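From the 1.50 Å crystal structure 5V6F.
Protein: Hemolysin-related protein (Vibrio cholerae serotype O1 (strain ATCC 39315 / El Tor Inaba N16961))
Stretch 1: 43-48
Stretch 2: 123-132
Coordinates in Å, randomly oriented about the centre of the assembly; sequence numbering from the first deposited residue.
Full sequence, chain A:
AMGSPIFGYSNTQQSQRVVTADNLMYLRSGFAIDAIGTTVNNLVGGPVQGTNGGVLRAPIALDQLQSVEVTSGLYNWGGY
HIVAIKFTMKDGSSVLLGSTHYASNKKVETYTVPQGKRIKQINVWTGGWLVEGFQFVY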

# COMPACT_ATOMS: atom_id res chain seq x y z
N LEU A 43 0.38 -7.45 -9.01
CA LEU A 43 -0.36 -6.73 -7.98
C LEU A 43 -1.34 -7.66 -7.27
O LEU A 43 -1.98 -8.52 -7.88
CB LEU A 43 -1.10 -5.54 -8.58
CG LEU A 43 -0.23 -4.32 -8.89
CD1 LEU A 43 0.40 -4.42 -10.27
CD2 LEU A 43 -1.02 -3.03 -8.75
N VAL A 44 -1.46 -7.45 -5.96
CA VAL A 44 -2.31 -8.23 -5.07
C VAL A 44 -3.44 -7.32 -4.61
O VAL A 44 -3.19 -6.24 -4.07
CB VAL A 44 -1.52 -8.76 -3.85
CG1 VAL A 44 -2.44 -9.45 -2.85
CG2 VAL A 44 -0.40 -9.69 -4.30
N GLY A 45 -4.68 -7.74 -4.83
CA GLY A 45 -5.82 -6.95 -4.42
C GLY A 45 -7.03 -7.28 -5.28
O GLY A 45 -7.14 -8.39 -5.80
N GLY A 46 -7.92 -6.31 -5.41
CA GLY A 46 -9.13 -6.50 -6.18
C GLY A 46 -8.88 -6.44 -7.67
O GLY A 46 -7.97 -5.76 -8.15
N PRO A 47 -9.70 -7.16 -8.44
CA PRO A 47 -9.58 -7.12 -9.90
C PRO A 47 -10.17 -5.83 -10.46
O PRO A 47 -10.94 -5.13 -9.81
CB PRO A 47 -10.38 -8.34 -10.35
CG PRO A 47 -11.43 -8.48 -9.30
CD PRO A 47 -10.79 -8.06 -8.00
N VAL A 48 -9.78 -5.53 -11.70
CA VAL A 48 -10.43 -4.44 -12.42
C VAL A 48 -11.71 -5.01 -13.02
O VAL A 48 -11.70 -5.60 -14.10
CB VAL A 48 -9.50 -3.83 -13.48
CG1 VAL A 48 -10.21 -2.68 -14.19
CG2 VAL A 48 -8.21 -3.34 -12.82
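Stretch 2 123-132: NVWTGGWLVE

Stretch 2 (123-132) packs against stretch 1 (43-48) as a strand followed by a glycine-containing loop, and the two segments bury 296 Å² between them. Residues 123-126 end a strand that begins earlier in the chain; 127-130 form the loop, and a weakly bonded strand follows at about 131-132. The chain folds back on itself, with Glu132 N donating to Trp125 O at 2.8 Å. Stretch 1 is extended at Val44 and Gly45 and continues as loop. Residues 44-46 and 124-126 run roughly the same way. The CA atoms of Val44 and Val124 lie 6.8 Å apart, a spacing filled by side chains, whereas those of Gly46 and Trp129 approach to 3.8 Å, where backbone meets backbone. No clear hydrogen bond joins the stretches.

Along the strand, side chains alternate: Val124 and Thr126 direct CA-to-CB toward stretch 1, Trp125 away from it. Val44, also directed toward its partner and with chi1 t (174°), sets CG1 against both inward residues, 3.9 Å from Val124 CG1 and 3.4 Å from Thr126 CG2. Val124, chi1 t (-175°), completes this apolar contact. Val131, likewise t (172°), has its CA-to-CB bond sideways and brings CG2 to 3.8 Å from Val44 O.

Thr126 has chi1 t (-177°), which places its methyl on Val44 and leaves its hydroxyl to organise the loop. Thr126 OG1 donates to Leu130 O at 2.7 Å and accepts from Gly128 N at 3.1 Å, with a nearly straight N-H...O angle of 169°, so one side chain holds Gly128 and Leu130 within the turn. The same OG1 lies 3.5 Å from Gly45 CA. Glu132, with chi1 m (-78°) and chi2 p (75°), curls back so that its OE1 receives a weak bond from Gly127 N at 2.8 Å.

The carbonyls of Gly128 and Trp129 face Gly46. Gly46 CA makes CA-H...O contacts with Trp129 O at 3.1 Å and Gly128 O at 3.4 Å. An ideal CB on Gly46 would stand 1.9 Å from Trp129 O, a clash, so this approach depends on the absent side chain. Gly45 (phi/psi 155/-153) and Gly128 (107/0) are glycine for a local reason: a CB would jam against the preceding carbonyl oxygen. Pro47, ring C-gamma endo, closes the contact with CD 3.3 Å from Gly128 O. In Trp129 (chi1 t, 178°) and Leu130 (chi1 m, -58°; chi2 t, 167°) the CA-to-CB bond points away, so Trp129 meets stretch 1 through its backbone while its indole stays clear.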

# COMPACT_ATOMS: atom_id res chain seq x y z
N ASN A 123 4.58 -7.74 2.18
CA ASN A 123 3.44 -8.59 2.48
C ASN A 123 2.18 -7.76 2.30
O ASN A 123 2.14 -6.60 2.70
CB ASN A 123 3.53 -9.15 3.90
CG ASN A 123 4.77 -10.01 4.11
OD1 ASN A 123 5.20 -10.72 3.21
ND2 ASN A 123 5.34 -9.94 5.30
N VAL A 124 1.17 -8.35 1.66
CA VAL A 124 -0.07 -7.66 1.34
C VAL A 124 -1.23 -8.55 1.76
O VAL A 124 -1.27 -9.73 1.41
CB VAL A 124 -0.17 -7.33 -0.16
CG1 VAL A 124 -1.42 -6.50 -0.43
CG2 VAL A 124 1.08 -6.60 -0.64
N TRP A 125 -2.19 -7.97 2.48
CA TRP A 125 -3.39 -8.67 2.90
C TRP A 125 -4.57 -8.15 2.09
O TRP A 125 -4.82 -6.94 2.06
CB TRP A 125 -3.63 -8.49 4.40
CG TRP A 125 -2.68 -9.25 5.26
CD1 TRP A 125 -2.92 -10.45 5.88
CD2 TRP A 125 -1.34 -8.88 5.61
NE1 TRP A 125 -1.81 -10.85 6.59
CE2 TRP A 125 -0.83 -9.90 6.44
CE3 TRP A 125 -0.52 -7.79 5.30
CZ2 TRP A 125 0.47 -9.86 6.96
CZ3 TRP A 125 0.76 -7.75 5.82
CH2 TRP A 125 1.24 -8.78 6.64
N THR A 126 -5.28 -9.06 1.43
CA THR A 126 -6.47 -8.70 0.66
C THR A 126 -7.48 -9.83 0.75
O THR A 126 -7.10 -11.01 0.80
CB THR A 126 -6.16 -8.41 -0.81
OG1 THR A 126 -7.36 -8.00 -1.48
CG2 THR A 126 -5.58 -9.64 -1.52
N GLY A 127 -8.75 -9.46 0.78
CA GLY A 127 -9.85 -10.40 0.64
C GLY A 127 -10.47 -10.43 -0.74
O GLY A 127 -11.55 -11.02 -0.91
N GLY A 128 -9.85 -9.81 -1.74
CA GLY A 128 -10.32 -9.88 -3.11
C GLY A 128 -10.97 -8.62 -3.64
O GLY A 128 -11.41 -8.62 -4.79
N TRP A 129 -11.07 -7.56 -2.83
CA TRP A 129 -11.64 -6.30 -3.28
C TRP A 129 -10.65 -5.15 -3.12
O TRP A 129 -10.33 -4.48 -4.11
CB TRP A 129 -12.93 -6.00 -2.51
CG TRP A 129 -13.58 -4.69 -2.86
CD1 TRP A 129 -13.50 -4.02 -4.05
CD2 TRP A 129 -14.41 -3.89 -2.01
NE1 TRP A 129 -14.23 -2.86 -3.99
CE2 TRP A 129 -14.80 -2.75 -2.75
CE3 TRP A 129 -14.86 -4.02 -0.69
CZ2 TRP A 129 -15.61 -1.76 -2.21
CZ3 TRP A 129 -15.67 -3.04 -0.17
CH2 TRP A 129 -16.04 -1.92 -0.92
N LEU A 130 -10.16 -4.90 -1.91
CA LEU A 130 -9.22 -3.83 -1.63
C LEU A 130 -8.06 -4.40 -0.82
O LEU A 130 -8.04 -5.58 -0.47
CB LEU A 130 -9.89 -2.68 -0.89
CG LEU A 130 -11.09 -2.05 -1.61
CD1 LEU A 130 -11.86 -1.15 -0.68
CD2 LEU A 130 -10.63 -1.28 -2.84
N VAL A 131 -7.08 -3.54 -0.54
CA VAL A 131 -5.96 -3.91 0.31
C VAL A 131 -6.34 -3.60 1.75
O VAL A 131 -6.62 -2.45 2.10
CB VAL A 131 -4.69 -3.16 -0.10
CG1 VAL A 131 -3.57 -3.40 0.91
CG2 VAL A 131 -4.25 -3.59 -1.49
N GLU A 132 -6.34 -4.63 2.59
CA GLU A 132 -6.57 -4.42 4.01
C GLU A 132 -5.30 -4.04 4.76
O GLU A 132 -5.37 -3.28 5.73
CB GLU A 132 -7.20 -5.66 4.65
CG GLU A 132 -8.69 -5.79 4.36
CD GLU A 132 -8.98 -6.24 2.95
OE1 GLU A 132 -8.48 -7.32 2.55
OE2 GLU A 132 -9.72 -5.53 2.23